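Local coordinates for protein Agap007691-pb (Anopheles gambiae, PDB 5C98) that belongs to the serpin family, whose members generally inhibit serine proteases, although its own target and role, perhaps in mosquito immunity, remain unestablished, at residues A[45-50]-A[83-88]; A[52-57]-A[76-81]; A[181-186]-A[274-279]; A[206-211]-A[327-332]. All coordinates share one frame; numbering follows the deposited sequence.

Contact 1 of 4, residues A[45-50]-A[83-88]; sequences HVRLAL and QRLAQQ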
loop_
_atom_site.group_PDB
_atom_site.type_symbol
_atom_site.label_atom_id
_atom_site.label_comp_id
_atom_site.label_asym_id
_atom_site.label_seq_id
_atom_site.Cartn_x
_atom_site.Cartn_y
_atom_site.Cartn_z
ATOM N N HIS A 45 4.174 -3.416 -3.080
ATOM C CA HIS A 45 5.202 -3.767 -2.113
ATOM C C HIS A 45 4.955 -5.133 -1.474
ATOM O O HIS A 45 5.916 -5.804 -1.078
ATOM C CB HIS A 45 5.407 -2.684 -1.093
ATOM C CG HIS A 45 6.707 -2.814 -0.387
ATOM N ND1 HIS A 45 6.804 -3.029 0.966
ATOM C CD2 HIS A 45 7.965 -2.755 -0.861
ATOM C CE1 HIS A 45 8.085 -3.113 1.295
ATOM N NE2 HIS A 45 8.809 -2.960 0.200
ATOM N N VAL A 46 3.697 -5.570 -1.369
ATOM C CA VAL A 46 3.425 -6.954 -0.971
ATOM C C VAL A 46 4.182 -7.901 -1.898
ATOM O O VAL A 46 4.885 -8.810 -1.451
ATOM C CB VAL A 46 1.906 -7.222 -0.953
ATOM C CG1 VAL A 46 1.576 -8.715 -0.913
ATOM C CG2 VAL A 46 1.213 -6.492 0.184
ATOM N N ARG A 47 4.041 -7.690 -3.205
ATOM C CA ARG A 47 4.748 -8.486 -4.212
ATOM C C ARG A 47 6.258 -8.377 -4.042
ATOM O O ARG A 47 6.974 -9.395 -4.043
ATOM C CB ARG A 47 4.288 -8.070 -5.624
ATOM C CG ARG A 47 5.151 -8.625 -6.755
ATOM C CD ARG A 47 6.211 -7.633 -7.175
ATOM N NE ARG A 47 6.977 -8.123 -8.325
ATOM C CZ ARG A 47 6.559 -8.028 -9.584
ATOM N NH1 ARG A 47 5.398 -7.456 -9.873
ATOM N NH2 ARG A 47 7.332 -8.481 -10.570
ATOM N N LEU A 48 6.769 -7.158 -3.897
ATOM C CA LEU A 48 8.218 -7.001 -3.852
ATOM C C LEU A 48 8.801 -7.657 -2.615
ATOM O O LEU A 48 9.865 -8.307 -2.679
ATOM C CB LEU A 48 8.610 -5.527 -3.909
ATOM C CG LEU A 48 8.363 -4.909 -5.278
ATOM C CD1 LEU A 48 8.521 -3.413 -5.178
ATOM C CD2 LEU A 48 9.301 -5.448 -6.374
ATOM N N ALA A 49 8.147 -7.468 -1.476
ATOM C CA ALA A 49 8.679 -8.027 -0.242
ATOM C C ALA A 49 8.582 -9.551 -0.255
ATOM O O ALA A 49 9.549 -10.253 0.055
ATOM C CB ALA A 49 7.966 -7.443 0.972
ATOM N N LEU A 50 7.424 -10.086 -0.613
ATOM C CA LEU A 50 7.269 -11.524 -0.595
ATOM C C LEU A 50 8.181 -12.195 -1.617
ATOM O O LEU A 50 8.631 -13.326 -1.399
ATOM C CB LEU A 50 5.785 -11.844 -0.802
ATOM C CG LEU A 50 5.283 -13.238 -0.488
ATOM C CD1 LEU A 50 5.749 -13.713 0.884
ATOM C CD2 LEU A 50 3.768 -13.257 -0.587
ATOM N N GLN A 83 15.353 -6.638 -7.236
ATOM C CA GLN A 83 16.294 -5.617 -6.782
ATOM C C GLN A 83 16.057 -4.310 -7.519
ATOM O O GLN A 83 16.069 -3.234 -6.923
ATOM C CB GLN A 83 17.732 -6.092 -7.014
ATOM C CG GLN A 83 18.194 -7.171 -6.069
ATOM C CD GLN A 83 19.584 -7.659 -6.399
ATOM O OE1 GLN A 83 19.815 -8.264 -7.446
ATOM N NE2 GLN A 83 20.529 -7.344 -5.534
ATOM N N ARG A 84 15.911 -4.390 -8.836
ATOM C CA ARG A 84 15.713 -3.200 -9.650
ATOM C C ARG A 84 14.403 -2.512 -9.286
ATOM O O ARG A 84 14.348 -1.284 -9.131
ATOM C CB ARG A 84 15.734 -3.624 -11.124
ATOM C CG ARG A 84 15.622 -2.500 -12.125
ATOM C CD ARG A 84 15.814 -3.031 -13.556
ATOM N NE ARG A 84 14.827 -4.046 -13.914
ATOM C CZ ARG A 84 13.583 -3.780 -14.303
ATOM N NH1 ARG A 84 13.164 -2.525 -14.378
ATOM N NH2 ARG A 84 12.754 -4.768 -14.618
ATOM N N LEU A 85 13.334 -3.288 -9.155
ATOM C CA LEU A 85 12.031 -2.693 -8.878
ATOM C C LEU A 85 11.973 -2.097 -7.483
ATOM O O LEU A 85 11.379 -1.027 -7.290
ATOM C CB LEU A 85 10.938 -3.735 -9.052
ATOM C CG LEU A 85 10.768 -4.254 -10.486
ATOM C CD1 LEU A 85 9.643 -5.268 -10.493
ATOM C CD2 LEU A 85 10.476 -3.161 -11.490
ATOM N N ALA A 86 12.572 -2.770 -6.499
ATOM C CA ALA A 86 12.544 -2.253 -5.139
ATOM C C ALA A 86 13.348 -0.970 -5.014
ATOM O O ALA A 86 12.966 -0.061 -4.275
ATOM C CB ALA A 86 13.062 -3.299 -4.167
ATOM N N GLN A 87 14.468 -0.881 -5.732
ATOM C CA GLN A 87 15.286 0.322 -5.662
ATOM C C GLN A 87 14.582 1.501 -6.313
ATOM O O GLN A 87 14.712 2.636 -5.850
ATOM C CB GLN A 87 16.639 0.062 -6.332
ATOM C CG GLN A 87 17.599 1.245 -6.283
ATOM C CD GLN A 87 18.965 0.927 -6.863
ATOM O OE1 GLN A 87 19.581 -0.081 -6.516
ATOM N NE2 GLN A 87 19.445 1.791 -7.751
ATOM N N GLN A 88 13.825 1.249 -7.378
ATOM C CA GLN A 88 13.069 2.308 -8.035
ATOM C C GLN A 88 11.920 2.803 -7.158
ATOM O O GLN A 88 11.621 4.000 -7.141
ATOM C CB GLN A 88 12.560 1.771 -9.376
ATOM C CG GLN A 88 11.521 2.600 -10.089
ATOM C CD GLN A 88 11.162 2.015 -11.451
ATOM O OE1 GLN A 88 11.468 2.608 -12.484
ATOM N NE2 GLN A 88 10.522 0.841 -11.458
#
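The guanidinium group of R47 carries the methyl CD1 of L85 over one of its faces, 3.9 Å above the plane and displaced toward the rim, with R47 NH2 the nearest atom at 4.0 Å. The same NH2 donates a hydrogen bond to the side-chain oxygen of Q81, one turn earlier on the helix that bears L85, so a single nitrogen meets a methyl group and an amide oxygen of one partner helix. The arginine gets there by a bent route: CG is anti to the backbone N, and a kink at chi2 (-95°) swings the rest of the chain across to the other helix. F69 of helix 59-69 and L71 beyond it also pack against this side chain. Beside the arginine lies the larger apolar share of the contact. L48 points directly at helix 75-89, and its two methyls divide the work: CD2 presses on L85 CB at 3.6 Å, while CD1 comes to 4.2 Å from A86 CA and so rests on backbone. The two leucine side chains meet at about a right angle, one branch against the base of the other. Helix 43-51 and helix 75-89, which correspond to helices B and D of the serpin fold, pass each other here with axes 10.2 Å apart and an angle of 133° between their directions. The pair illustrates how a buried arginine can be accommodated: no hydrogen bond joins 45-50 to 83-88 themselves, so dispersion does the packing, while the bond to Q81 offsets part of the cost of burying the guanidinium and helps to fix its orientation.

Contact 2 of 4, residues A[52-57]-A[76-81]; sequences MFYPLA and HAAIEQ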
loop_
_atom_site.group_PDB
_atom_site.type_symbol
_atom_site.label_atom_id
_atom_site.label_comp_id
_atom_site.label_asym_id
_atom_site.label_seq_id
_atom_site.Cartn_x
_atom_site.Cartn_y
_atom_site.Cartn_z
ATOM N N MET A 52 11.165 -11.766 -2.191
ATOM C CA MET A 52 12.484 -12.090 -1.640
ATOM C C MET A 52 12.562 -13.555 -1.251
ATOM O O MET A 52 13.647 -14.136 -1.252
ATOM C CB MET A 52 12.790 -11.212 -0.419
ATOM C CG MET A 52 12.776 -9.728 -0.693
ATOM S SD MET A 52 13.476 -8.759 0.655
ATOM C CE MET A 52 12.243 -9.047 1.929
ATOM N N PHE A 53 11.432 -14.166 -0.903
ATOM C CA PHE A 53 11.445 -15.573 -0.524
ATOM C C PHE A 53 11.338 -16.517 -1.713
ATOM O O PHE A 53 11.515 -17.723 -1.543
ATOM C CB PHE A 53 10.298 -15.817 0.460
ATOM C CG PHE A 53 10.471 -15.077 1.738
ATOM C CD1 PHE A 53 11.180 -15.646 2.770
ATOM C CD2 PHE A 53 10.006 -13.772 1.881
ATOM C CE1 PHE A 53 11.374 -14.960 3.957
ATOM C CE2 PHE A 53 10.216 -13.072 3.069
ATOM C CZ PHE A 53 10.898 -13.675 4.100
ATOM N N TYR A 54 11.049 -16.013 -2.914
ATOM C CA TYR A 54 10.891 -16.891 -4.069
ATOM C C TYR A 54 12.089 -17.779 -4.326
ATOM O O TYR A 54 11.885 -18.969 -4.603
ATOM C CB TYR A 54 10.591 -16.013 -5.282
ATOM C CG TYR A 54 10.426 -16.689 -6.621
ATOM C CD1 TYR A 54 9.360 -17.552 -6.851
ATOM C CD2 TYR A 54 11.254 -16.373 -7.679
ATOM C CE1 TYR A 54 9.163 -18.115 -8.072
ATOM C CE2 TYR A 54 11.078 -16.937 -8.909
ATOM C CZ TYR A 54 10.022 -17.802 -9.108
ATOM O OH TYR A 54 9.811 -18.367 -10.345
ATOM N N PRO A 55 13.330 -17.300 -4.236
ATOM C CA PRO A 55 14.470 -18.204 -4.466
ATOM C C PRO A 55 14.600 -19.304 -3.425
ATOM O O PRO A 55 15.305 -20.288 -3.683
ATOM C CB PRO A 55 15.683 -17.260 -4.438
ATOM C CG PRO A 55 15.122 -15.891 -4.572
ATOM C CD PRO A 55 13.773 -15.919 -3.992
ATOM N N LEU A 56 13.963 -19.160 -2.269
ATOM C CA LEU A 56 14.047 -20.115 -1.170
ATOM C C LEU A 56 12.887 -21.082 -1.159
ATOM O O LEU A 56 12.818 -21.954 -0.297
ATOM C CB LEU A 56 14.056 -19.349 0.161
ATOM C CG LEU A 56 15.125 -18.254 0.219
ATOM C CD1 LEU A 56 15.332 -17.776 1.627
ATOM C CD2 LEU A 56 16.445 -18.732 -0.357
ATOM N N ALA A 57 11.972 -20.947 -2.102
ATOM C CA ALA A 57 10.690 -21.617 -2.040
ATOM C C ALA A 57 10.721 -22.907 -2.835
ATOM O O ALA A 57 11.376 -23.006 -3.874
ATOM C CB ALA A 57 9.605 -20.693 -2.611
ATOM N N HIS A 76 17.319 -16.550 -10.989
ATOM C CA HIS A 76 18.355 -15.524 -11.005
ATOM C C HIS A 76 17.814 -14.213 -11.567
ATOM O O HIS A 76 18.052 -13.138 -11.004
ATOM C CB HIS A 76 19.548 -16.048 -11.804
ATOM C CG HIS A 76 20.653 -15.053 -11.980
ATOM N ND1 HIS A 76 20.802 -14.304 -13.128
ATOM C CD2 HIS A 76 21.667 -14.693 -11.158
ATOM C CE1 HIS A 76 21.857 -13.519 -13.002
ATOM N NE2 HIS A 76 22.401 -13.736 -11.817
ATOM N N ALA A 77 17.026 -14.291 -12.640
ATOM C CA ALA A 77 16.409 -13.100 -13.213
ATOM C C ALA A 77 15.363 -12.505 -12.274
ATOM O O ALA A 77 15.202 -11.281 -12.218
ATOM C CB ALA A 77 15.768 -13.441 -14.553
ATOM N N ALA A 78 14.623 -13.345 -11.548
ATOM C CA ALA A 78 13.640 -12.843 -10.591
ATOM C C ALA A 78 14.312 -12.049 -9.483
ATOM O O ALA A 78 13.783 -11.021 -9.038
ATOM C CB ALA A 78 12.856 -14.015 -10.012
ATOM N N ILE A 79 15.471 -12.516 -9.014
ATOM C CA ILE A 79 16.199 -11.780 -7.980
ATOM C C ILE A 79 16.607 -10.419 -8.517
ATOM O O ILE A 79 16.399 -9.387 -7.871
ATOM C CB ILE A 79 17.417 -12.601 -7.510
ATOM C CG1 ILE A 79 16.945 -13.805 -6.696
ATOM C CG2 ILE A 79 18.376 -11.745 -6.686
ATOM C CD1 ILE A 79 18.037 -14.838 -6.474
ATOM N N GLU A 80 17.221 -10.399 -9.706
ATOM C CA GLU A 80 17.651 -9.128 -10.285
ATOM C C GLU A 80 16.466 -8.198 -10.514
ATOM O O GLU A 80 16.573 -6.977 -10.312
ATOM C CB GLU A 80 18.391 -9.375 -11.596
ATOM C CG GLU A 80 19.744 -10.056 -11.398
ATOM C CD GLU A 80 20.639 -10.012 -12.632
ATOM O OE1 GLU A 80 20.129 -9.765 -13.744
ATOM O OE2 GLU A 80 21.860 -10.220 -12.480
ATOM N N GLN A 81 15.333 -8.752 -10.944
ATOM C CA GLN A 81 14.137 -7.938 -11.152
ATOM C C GLN A 81 13.657 -7.340 -9.830
ATOM O O GLN A 81 13.328 -6.150 -9.752
ATOM C CB GLN A 81 13.047 -8.789 -11.804
ATOM C CG GLN A 81 11.684 -8.102 -11.971
ATOM C CD GLN A 81 10.563 -9.083 -12.339
ATOM O OE1 GLN A 81 9.917 -9.660 -11.479
ATOM N NE2 GLN A 81 10.363 -9.284 -13.630
#
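P55 and I79 each give up 37 Å² to this contact, and they meet closely: P55 CG lies 3.5 Å from I79 CG1, a little tighter than ordinary van der Waals spacing, and 3.6 Å from I79 CD1. The proline ring thus sets its outer carbon against the extended arm of the isoleucine, the two crossing at a slant. That arm reaches the ring because CG1 is anti to the carbonyl carbon (chi1 -71°), which carries CD1 toward the proline although the residue leaves its helix at an angle to it. A78, the next largest contributor, points its CB toward the loop and brings it obliquely to the CD2 and CE2 atoms of the Y54 ring, 3.6 Å from CE2. The far end of the tyrosine is polar and well held: its hydroxyl is hydrogen-bonded to the carbonyl oxygen of P72 and to NE2 of Q66, bonds that should limit rotation of the ring that A78 touches. V75 and L116 add further apolar cover to P55. In serpin terms, the short 3-10 turn 54-56, lying in the connection between helices B and C, is packed against the first turns of helix D in the helical part of the fold.

Contact 3 of 4, residues A[181-186]-A[274-279]; sequences LAIRFN and TDLKLP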
loop_
_atom_site.group_PDB
_atom_site.type_symbol
_atom_site.label_atom_id
_atom_site.label_comp_id
_atom_site.label_asym_id
_atom_site.label_seq_id
_atom_site.Cartn_x
_atom_site.Cartn_y
_atom_site.Cartn_z
ATOM N N LEU A 181 1.512 17.525 -1.633
ATOM C CA LEU A 181 0.806 17.852 -2.862
ATOM C C LEU A 181 1.437 19.061 -3.525
ATOM O O LEU A 181 1.920 19.982 -2.862
ATOM C CB LEU A 181 -0.645 18.230 -2.572
ATOM C CG LEU A 181 -1.619 17.093 -2.347
ATOM C CD1 LEU A 181 -3.020 17.650 -2.076
ATOM C CD2 LEU A 181 -1.648 16.091 -3.503
ATOM N N ALA A 182 1.388 19.066 -4.856
ATOM C CA ALA A 182 1.842 20.212 -5.629
ATOM C C ALA A 182 0.738 21.228 -5.850
ATOM O O ALA A 182 1.005 22.321 -6.360
ATOM C CB ALA A 182 2.369 19.747 -6.991
ATOM N N ILE A 183 -0.476 20.891 -5.499
ATOM C CA ILE A 183 -1.594 21.821 -5.610
ATOM C C ILE A 183 -1.552 22.776 -4.434
ATOM O O ILE A 183 -1.339 22.364 -3.289
ATOM C CB ILE A 183 -2.904 21.027 -5.629
ATOM C CG1 ILE A 183 -2.989 20.224 -6.911
ATOM C CG2 ILE A 183 -4.132 21.957 -5.504
ATOM C CD1 ILE A 183 -4.071 19.226 -6.897
ATOM N N ARG A 184 -1.779 24.061 -4.723
ATOM C CA ARG A 184 -1.757 25.122 -3.722
ATOM C C ARG A 184 -3.149 25.277 -3.125
ATOM O O ARG A 184 -4.012 25.935 -3.708
ATOM C CB ARG A 184 -1.278 26.427 -4.348
ATOM N N PHE A 185 -3.363 24.674 -1.958
ATOM C CA PHE A 185 -4.519 24.965 -1.119
ATOM C C PHE A 185 -4.130 26.053 -0.127
ATOM O O PHE A 185 -3.039 26.011 0.446
ATOM C CB PHE A 185 -4.959 23.720 -0.335
ATOM C CG PHE A 185 -5.618 22.649 -1.177
ATOM C CD1 PHE A 185 -6.946 22.750 -1.525
ATOM C CD2 PHE A 185 -4.914 21.536 -1.600
ATOM C CE1 PHE A 185 -7.560 21.775 -2.285
ATOM C CE2 PHE A 185 -5.524 20.560 -2.349
ATOM C CZ PHE A 185 -6.844 20.679 -2.696
ATOM N N ASN A 186 -5.023 27.025 0.077
ATOM C CA ASN A 186 -4.745 28.116 0.982
ATOM C C ASN A 186 -5.401 27.851 2.326
ATOM O O ASN A 186 -6.626 27.677 2.383
ATOM C CB ASN A 186 -5.261 29.414 0.395
ATOM C CG ASN A 186 -4.525 30.599 0.932
ATOM O OD1 ASN A 186 -4.926 31.163 1.944
ATOM N ND2 ASN A 186 -3.431 30.965 0.281
ATOM N N THR A 274 -10.226 23.975 -11.985
ATOM C CA THR A 274 -11.187 23.184 -11.223
ATOM C C THR A 274 -11.367 23.772 -9.840
ATOM O O THR A 274 -10.386 24.060 -9.150
ATOM C CB THR A 274 -10.671 21.754 -11.076
ATOM O OG1 THR A 274 -10.543 21.166 -12.371
ATOM C CG2 THR A 274 -11.617 20.885 -10.210
ATOM N N ASP A 275 -12.622 23.926 -9.426
ATOM C CA ASP A 275 -12.923 24.300 -8.054
ATOM C C ASP A 275 -12.900 23.024 -7.233
ATOM O O ASP A 275 -13.781 22.165 -7.364
ATOM C CB ASP A 275 -14.273 24.998 -7.940
ATOM C CG ASP A 275 -14.455 25.617 -6.589
ATOM O OD1 ASP A 275 -14.924 24.918 -5.686
ATOM O OD2 ASP A 275 -14.061 26.792 -6.413
ATOM N N LEU A 276 -11.846 22.886 -6.438
ATOM C CA LEU A 276 -11.513 21.642 -5.766
ATOM C C LEU A 276 -11.738 21.786 -4.269
ATOM O O LEU A 276 -11.245 22.733 -3.651
ATOM C CB LEU A 276 -10.045 21.314 -6.057
ATOM C CG LEU A 276 -9.416 20.046 -5.487
ATOM C CD1 LEU A 276 -10.101 18.826 -6.012
ATOM C CD2 LEU A 276 -7.951 20.018 -5.841
ATOM N N LYS A 277 -12.458 20.829 -3.689
ATOM C CA LYS A 277 -12.622 20.710 -2.255
ATOM C C LYS A 277 -12.307 19.285 -1.856
ATOM O O LYS A 277 -12.738 18.347 -2.519
ATOM C CB LYS A 277 -14.015 21.085 -1.796
ATOM C CG LYS A 277 -14.304 22.555 -1.985
ATOM C CD LYS A 277 -15.640 22.882 -1.395
ATOM C CE LYS A 277 -15.836 24.365 -1.197
ATOM N NZ LYS A 277 -17.038 24.616 -0.354
ATOM N N LEU A 278 -11.532 19.140 -0.775
ATOM C CA LEU A 278 -11.042 17.829 -0.336
ATOM C C LEU A 278 -10.858 17.935 1.170
ATOM O O LEU A 278 -10.304 18.934 1.633
ATOM C CB LEU A 278 -9.677 17.561 -0.994
ATOM C CG LEU A 278 -8.969 16.220 -0.847
ATOM C CD1 LEU A 278 -9.642 15.160 -1.703
ATOM C CD2 LEU A 278 -7.502 16.330 -1.252
ATOM N N PRO A 279 -11.276 16.955 1.968
ATOM C CA PRO A 279 -10.904 17.001 3.388
ATOM C C PRO A 279 -9.393 16.996 3.568
ATOM O O PRO A 279 -8.655 16.385 2.790
ATOM C CB PRO A 279 -11.542 15.735 3.974
ATOM C CG PRO A 279 -11.743 14.843 2.821
ATOM C CD PRO A 279 -11.988 15.711 1.632
#
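The CA atoms of F185 and L276 are the nearest across the two segments, 9.0 Å apart, and no hydrogen bond spans the gap between the irregular segment 181-186 and the strand 274-279, so side chains alone bridge it. The phenyl ring of F185 reaches across with its far end: CZ comes to 3.4 Å from L276 CD2 and 3.8 Å from L276 CG. The methyl approaches the ring obliquely, and the two side chains cross at about a right angle. L276 is modelled in two conformers, and these distances describe one of them. In it, CG stands anti to the backbone N (chi1 -179°), which sends the isobutyl group outward from the strand toward the phenyl ring. The same methyl also receives CD1 of I183 at 4.1 Å, so two residues of the loop converge on a single branch of the leucine. Strand 270-287 here belongs to sheet C of the serpin fold, lying between strand 204-219, antiparallel to it, and strand 346-349, which runs parallel; the loop is the connection from strand 169-177 of the large sheet A to strand 191-194, and it passes over a face of sheet C. L278, also turned toward the loop, gives up 31 Å² without a close approach. The cluster extends beyond the two segments, since M208 and M229 also touch F185, and F348 touches L276. Polar side chains of the strand take other partners: D275 is hydrogen-bonded to H349 and H209, and K277, which points away from the loop, forms a salt bridge with E193.

Contact 4 of 4, residues A[206-211]-A[327-332]; sequences STMHTT and LAVSES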
loop_
_atom_site.group_PDB
_atom_site.type_symbol
_atom_site.label_atom_id
_atom_site.label_comp_id
_atom_site.label_asym_id
_atom_site.label_seq_id
_atom_site.Cartn_x
_atom_site.Cartn_y
_atom_site.Cartn_z
ATOM N N SER A 206 -12.311 19.602 8.818
ATOM C CA SER A 206 -11.492 20.556 8.083
ATOM C C SER A 206 -11.428 20.160 6.615
ATOM O O SER A 206 -10.998 19.044 6.284
ATOM C CB SER A 206 -10.093 20.571 8.685
ATOM O OG SER A 206 -9.328 21.642 8.173
ATOM N N THR A 207 -11.852 21.081 5.740
ATOM C CA THR A 207 -11.975 20.821 4.313
ATOM C C THR A 207 -11.231 21.901 3.551
ATOM O O THR A 207 -11.471 23.093 3.762
ATOM C CB THR A 207 -13.448 20.785 3.913
ATOM O OG1 THR A 207 -14.096 19.691 4.573
ATOM C CG2 THR A 207 -13.620 20.626 2.417
ATOM N N MET A 208 -10.306 21.481 2.704
ATOM C CA MET A 208 -9.479 22.382 1.915
ATOM C C MET A 208 -10.213 22.792 0.646
ATOM O O MET A 208 -11.051 22.051 0.128
ATOM C CB MET A 208 -8.179 21.684 1.515
ATOM C CG MET A 208 -7.358 21.172 2.674
ATOM S SD MET A 208 -5.703 20.626 2.180
ATOM C CE MET A 208 -6.130 19.232 1.141
ATOM N N HIS A 209 -9.888 23.982 0.139
ATOM C CA HIS A 209 -10.566 24.529 -1.031
ATOM C C HIS A 209 -9.567 25.319 -1.851
ATOM O O HIS A 209 -8.847 26.157 -1.296
ATOM C CB HIS A 209 -11.668 25.492 -0.588
ATOM C CG HIS A 209 -12.541 25.996 -1.697
ATOM N ND1 HIS A 209 -13.474 26.992 -1.505
ATOM C CD2 HIS A 209 -12.665 25.609 -2.990
ATOM C CE1 HIS A 209 -14.119 27.216 -2.637
ATOM N NE2 HIS A 209 -13.646 26.392 -3.555
ATOM N N THR A 210 -9.558 25.095 -3.160
ATOM C CA THR A 210 -8.747 25.932 -4.030
ATOM C C THR A 210 -9.310 25.885 -5.439
ATOM O O THR A 210 -10.211 25.104 -5.766
ATOM C CB THR A 210 -7.267 25.526 -3.981
ATOM O OG1 THR A 210 -6.472 26.595 -4.495
ATOM C CG2 THR A 210 -7.008 24.262 -4.790
ATOM N N THR A 211 -8.773 26.757 -6.274
ATOM C CA THR A 211 -8.975 26.700 -7.709
ATOM C C THR A 211 -7.648 26.277 -8.312
ATOM O O THR A 211 -6.650 26.992 -8.177
ATOM C CB THR A 211 -9.381 28.062 -8.258
ATOM O OG1 THR A 211 -10.610 28.470 -7.643
ATOM C CG2 THR A 211 -9.588 27.978 -9.764
ATOM N N LEU A 327 -0.522 7.840 4.233
ATOM C CA LEU A 327 -0.692 8.918 3.268
ATOM C C LEU A 327 -1.358 10.078 3.989
ATOM O O LEU A 327 -2.271 9.862 4.780
ATOM C CB LEU A 327 -1.619 8.476 2.124
ATOM C CG LEU A 327 -2.071 9.573 1.161
ATOM C CD1 LEU A 327 -0.903 10.115 0.315
ATOM C CD2 LEU A 327 -3.147 9.053 0.260
ATOM N N ALA A 328 -0.928 11.311 3.706
ATOM C CA ALA A 328 -1.623 12.496 4.205
ATOM C C ALA A 328 -1.626 13.571 3.119
ATOM O O ALA A 328 -0.797 13.544 2.202
ATOM C CB ALA A 328 -0.980 12.989 5.487
ATOM N N VAL A 329 -2.614 14.466 3.165
ATOM C CA VAL A 329 -2.615 15.634 2.287
ATOM C C VAL A 329 -2.714 16.904 3.129
ATOM O O VAL A 329 -3.190 16.876 4.265
ATOM C CB VAL A 329 -3.706 15.599 1.192
ATOM C CG1 VAL A 329 -3.442 14.478 0.193
ATOM C CG2 VAL A 329 -5.095 15.469 1.809
ATOM N N SER A 330 -2.211 18.007 2.586
ATOM C CA SER A 330 -2.166 19.266 3.324
ATOM C C SER A 330 -2.035 20.414 2.327
ATOM O O SER A 330 -1.981 20.204 1.114
ATOM C CB SER A 330 -1.001 19.247 4.326
ATOM O OG SER A 330 -1.045 20.366 5.199
ATOM N N GLU A 331 -1.989 21.643 2.851
ATOM C CA GLU A 331 -1.947 22.835 2.016
ATOM C C GLU A 331 -0.522 23.141 1.538
ATOM O O GLU A 331 0.468 22.665 2.096
ATOM C CB GLU A 331 -2.503 24.033 2.809
ATOM C CG GLU A 331 -3.977 23.890 3.228
ATOM C CD GLU A 331 -4.155 23.380 4.644
ATOM O OE1 GLU A 331 -3.221 22.739 5.168
ATOM O OE2 GLU A 331 -5.222 23.639 5.249
ATOM N N SER A 332 -0.423 23.969 0.498
ATOM C CA SER A 332 0.870 24.368 -0.049
ATOM C C SER A 332 1.174 25.826 0.263
ATOM O O SER A 332 0.272 26.645 0.462
ATOM C CB SER A 332 0.950 24.124 -1.561
ATOM O OG SER A 332 1.547 25.222 -2.250
#
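At the end of the sheet A strand 320-328, where the chain leads toward the proximal hinge of the serpin reactive-centre loop, M208 of strand 204-219 extends its thioether against V329, S330 and E331. Its burial of 89 Å² makes it the dominant residue here. The sulfur, M208 SD, lies 3.7 Å from S330 C and 3.8 Å from E331 CG, thus resting on the backbone and on the glutamate's CG methylene together. A bend at the last torsion (chi3 -65°) turns the terminal CE toward V329, whose CG2 it meets at 4.0 Å. M208 is modelled in two conformers, and the contacts are those of one. The chain of E331 is itself bent at chi2 (97°), and its carboxylate forms a hydrogen bond with T190 and a salt bridge with K280, on strand 270-287 where it passes from sheet C toward sheet A; K280 also hydrogen-bonds S330 OG, so one ammonium group grips two successive residues just before the hinge. A glutamate at this position is likewise paired with a lysine in alpha1-antitrypsin, where the region is called the breach. V329 also packs on F281 and M239, and F185 touches E331.

How the contacts relate
The four contacts form two pairs, about 30 to 42 Å apart between centres across the pairs. Contacts 1 and 2, with centres 11 Å apart, touch each other and share helix 75-89; contact 2 is nested within the loop that contact 1 closes. Later in the chain come contacts 3 and 4, only 5 Å apart between centres, with interleaved segments. Strands 204-219 and 270-287 are neighbours there, so L278 O bonds M208 N at 2.8 Å, while T210 OG1 bonds R184 O at 2.7 Å. One pair therefore lies among the helices B, C and D, whereas the other ties sheet C to the reactive-centre-loop end of sheet A.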